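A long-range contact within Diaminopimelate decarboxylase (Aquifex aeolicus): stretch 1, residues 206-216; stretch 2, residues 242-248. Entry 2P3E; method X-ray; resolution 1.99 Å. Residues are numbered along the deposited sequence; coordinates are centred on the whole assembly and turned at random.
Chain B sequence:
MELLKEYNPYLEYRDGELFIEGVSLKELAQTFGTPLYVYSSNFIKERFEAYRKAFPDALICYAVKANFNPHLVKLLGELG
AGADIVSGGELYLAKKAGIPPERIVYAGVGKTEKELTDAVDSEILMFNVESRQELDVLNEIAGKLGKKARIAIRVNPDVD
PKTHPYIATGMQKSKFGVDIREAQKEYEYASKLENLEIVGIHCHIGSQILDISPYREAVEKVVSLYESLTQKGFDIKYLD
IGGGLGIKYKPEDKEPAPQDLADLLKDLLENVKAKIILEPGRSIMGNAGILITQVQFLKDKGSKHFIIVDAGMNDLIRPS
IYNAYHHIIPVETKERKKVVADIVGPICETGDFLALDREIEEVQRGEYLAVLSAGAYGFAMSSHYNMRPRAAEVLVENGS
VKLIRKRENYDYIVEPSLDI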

# COMPACT_ATOMS: atom_id res chain seq x y z
N GLY B 206 -22.06 -4.46 -0.95
CA GLY B 206 -20.89 -5.10 -0.37
C GLY B 206 -19.98 -5.64 -1.45
O GLY B 206 -20.13 -5.32 -2.63
N SER B 207 -19.02 -6.46 -1.04
CA SER B 207 -18.04 -6.98 -1.97
C SER B 207 -17.71 -8.44 -1.65
O SER B 207 -17.85 -8.89 -0.50
CB SER B 207 -16.78 -6.11 -1.94
OG SER B 207 -15.99 -6.37 -3.09
N GLN B 208 -17.25 -9.17 -2.66
CA GLN B 208 -16.88 -10.58 -2.52
C GLN B 208 -18.07 -11.38 -1.96
O GLN B 208 -17.96 -12.10 -0.98
CB GLN B 208 -15.59 -10.73 -1.69
CG GLN B 208 -15.03 -12.18 -1.54
CD GLN B 208 -14.95 -12.95 -2.86
OE1 GLN B 208 -14.85 -12.37 -3.94
NE2 GLN B 208 -14.96 -14.29 -2.76
N ILE B 209 -19.23 -11.21 -2.60
CA ILE B 209 -20.47 -11.87 -2.19
C ILE B 209 -20.61 -13.18 -2.98
O ILE B 209 -20.81 -13.14 -4.20
CB ILE B 209 -21.69 -10.94 -2.40
CG1 ILE B 209 -21.55 -9.68 -1.53
CG2 ILE B 209 -23.03 -11.68 -2.12
CD1 ILE B 209 -22.47 -8.54 -1.92
N LEU B 210 -20.48 -14.32 -2.28
CA LEU B 210 -20.61 -15.64 -2.91
C LEU B 210 -22.04 -16.21 -2.90
O LEU B 210 -22.46 -16.80 -3.89
CB LEU B 210 -19.63 -16.63 -2.29
CG LEU B 210 -18.17 -16.33 -2.62
CD1 LEU B 210 -17.25 -17.32 -1.86
CD2 LEU B 210 -17.91 -16.38 -4.14
N ASP B 211 -22.75 -16.02 -1.77
CA ASP B 211 -24.18 -16.28 -1.67
C ASP B 211 -24.92 -14.99 -2.02
O ASP B 211 -24.93 -14.04 -1.25
CB ASP B 211 -24.52 -16.76 -0.25
CG ASP B 211 -26.01 -16.74 0.04
OD1 ASP B 211 -26.82 -16.74 -0.90
OD2 ASP B 211 -26.37 -16.72 1.24
N ILE B 212 -25.57 -14.98 -3.18
CA ILE B 212 -26.19 -13.75 -3.72
C ILE B 212 -27.56 -13.42 -3.12
O ILE B 212 -28.16 -12.40 -3.48
CB ILE B 212 -26.25 -13.77 -5.26
CG1 ILE B 212 -26.97 -15.02 -5.78
CG2 ILE B 212 -24.82 -13.72 -5.85
CD1 ILE B 212 -27.41 -14.92 -7.23
N SER B 213 -28.03 -14.25 -2.19
CA SER B 213 -29.35 -14.07 -1.53
C SER B 213 -29.69 -12.64 -1.12
O SER B 213 -30.80 -12.19 -1.39
CB SER B 213 -29.49 -15.00 -0.30
OG SER B 213 -29.50 -16.36 -0.70
N PRO B 214 -28.74 -11.90 -0.47
CA PRO B 214 -29.00 -10.52 -0.03
C PRO B 214 -29.35 -9.53 -1.13
O PRO B 214 -29.97 -8.51 -0.85
CB PRO B 214 -27.69 -10.09 0.63
CG PRO B 214 -27.00 -11.34 0.98
CD PRO B 214 -27.40 -12.35 -0.06
N TYR B 215 -28.97 -9.83 -2.37
CA TYR B 215 -29.32 -8.94 -3.47
C TYR B 215 -30.84 -8.79 -3.64
O TYR B 215 -31.31 -7.73 -4.02
CB TYR B 215 -28.69 -9.40 -4.78
CG TYR B 215 -27.22 -9.01 -4.93
CD1 TYR B 215 -26.84 -7.73 -5.39
CD2 TYR B 215 -26.22 -9.93 -4.63
CE1 TYR B 215 -25.46 -7.38 -5.54
CE2 TYR B 215 -24.86 -9.61 -4.77
CZ TYR B 215 -24.49 -8.33 -5.22
OH TYR B 215 -23.13 -8.05 -5.35
N ARG B 216 -31.60 -9.85 -3.38
CA ARG B 216 -33.05 -9.79 -3.56
C ARG B 216 -33.66 -8.70 -2.67
O ARG B 216 -34.27 -7.77 -3.19
CB ARG B 216 -33.73 -11.15 -3.34
CG ARG B 216 -35.11 -11.24 -4.02
CD ARG B 216 -36.10 -12.18 -3.29
NE ARG B 216 -36.34 -11.74 -1.91
CZ ARG B 216 -37.19 -10.78 -1.55
NH1 ARG B 216 -37.94 -10.13 -2.45
NH2 ARG B 216 -37.28 -10.45 -0.27
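Stretch 2 242-248: GGGLGIK

A glycine-rich loop can lie against another segment almost backbone to backbone, because there are few side chains to hold the two segments apart. Residues 242-248 of diaminopimelate decarboxylase illustrate the principle. The stretch has no regular helix or strand, yet it settles on residues 206-216 closely enough to bury 429 Å² in total. Both segments advance in the same sense along the contact: Ser207 and Gly244 have their CA atoms 3.9 Å apart, and one residue further on in stretch 1 and two in stretch 2, Gln208 CA lies 3.7 Å from Gly246 CA.

The segment enters at Gly242, whose positive phi (84/-169) favours glycine and which scarcely touches the other stretch. Gly243 follows in an extended conformation (-117/-143) and makes its main contact through its carbonyl: Tyr215 OH donates a hydrogen bond to Gly243 O at 2.8 Å. The acceptor lies at the edge of the ring, near its plane. The bond ties the helix that carries Tyr215 to the glycine loop by the far end of a long side chain.

Gly244 has more of its area covered by stretch 1 than any other residue of stretch 2. Its backbone angles, 104/-7, by themselves call for glycine, and its surroundings make the same demand: a CB would point toward stretch 1 and fall 2.3 Å from Gly206 O and 2.9 Å from Tyr215 OH. With no such atom present, Gly244 CA approaches Gly206 O to 3.3 Å in a CA-H...O contact. The carbonyl of Gly244 then accepts a hydrogen bond from Ile209 N, with 2.9 Å between Ile209 N and Gly244 O.

Leu245 (-54/130) turns the chain onward, and its backbone forms a single beta bridge with that of Ile209, CA to CA 5.1 Å. Its CA-to-CB bond points away from stretch 1, but the end of the side chain comes nearer, bringing Leu245 CD2 to 3.2 Å from Ile212 CG2 and 4.2 Å from Tyr215 CE2. One water accepts from Gln208 N at 2.7 Å and donates to Leu245 O at 2.9 Å, linking Gln208 N to Leu245 O.

Gly246, extended at -83/167, completes the bridge: Gly246 N donates to Ile209 O at 2.8 Å, so Ile209 is held through both its amide and its carbonyl. Here too a CB would point toward the partner and clash, at 2.9 Å from Ile209 O and 3.0 Å from Gln208 C.

At Ile247 (-126/168) a side-chain amide takes over the pairing. Ile247 N donates to Gln208 OE1 at 3.0 Å, and Gln208 NE2 donates to Ile247 O at 2.9 Å, so the two ends of one carboxamide satisfy both polar groups of one backbone residue. Leu210 CD2 packs 3.6 Å from the same Ile247 O. By Lys248 the chain has left the contact, its CA-to-CB bond pointing away.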

# COMPACT_ATOMS: atom_id res chain seq x y z
N GLY B 242 -25.09 -1.58 -8.33
CA GLY B 242 -23.76 -1.79 -7.77
C GLY B 242 -23.02 -2.99 -8.31
O GLY B 242 -23.44 -3.62 -9.31
N GLY B 243 -21.91 -3.32 -7.65
CA GLY B 243 -21.14 -4.49 -8.01
C GLY B 243 -21.16 -5.46 -6.85
O GLY B 243 -22.18 -5.59 -6.16
N GLY B 244 -20.04 -6.14 -6.63
CA GLY B 244 -19.88 -6.96 -5.43
C GLY B 244 -20.00 -8.47 -5.60
O GLY B 244 -19.76 -9.20 -4.64
N LEU B 245 -20.39 -8.94 -6.79
CA LEU B 245 -20.39 -10.39 -7.03
C LEU B 245 -19.01 -10.96 -6.72
O LEU B 245 -18.01 -10.42 -7.18
CB LEU B 245 -20.77 -10.73 -8.46
CG LEU B 245 -22.21 -11.10 -8.84
CD1 LEU B 245 -22.16 -11.97 -10.09
CD2 LEU B 245 -22.96 -11.86 -7.75
N GLY B 246 -18.96 -12.02 -5.92
CA GLY B 246 -17.69 -12.61 -5.50
C GLY B 246 -17.08 -13.57 -6.50
O GLY B 246 -17.75 -14.01 -7.46
N ILE B 247 -15.82 -13.91 -6.28
CA ILE B 247 -15.10 -14.80 -7.17
C ILE B 247 -14.51 -15.94 -6.36
O ILE B 247 -14.44 -15.89 -5.14
CB ILE B 247 -13.95 -14.11 -7.96
CG1 ILE B 247 -12.86 -13.59 -7.00
CG2 ILE B 247 -14.49 -13.01 -8.87
CD1 ILE B 247 -11.55 -13.16 -7.70
N LYS B 248 -14.05 -16.96 -7.07
CA LYS B 248 -13.41 -18.09 -6.43
C LYS B 248 -12.02 -17.70 -5.96
O LYS B 248 -11.15 -17.36 -6.77
CB LYS B 248 -13.37 -19.28 -7.39
CG LYS B 248 -12.82 -20.60 -6.76
CD LYS B 248 -12.42 -21.60 -7.85
CE LYS B 248 -12.09 -22.97 -7.25
NZ LYS B 248 -13.33 -23.63 -6.74
O HOH W 1 -16.61 -8.79 -5.23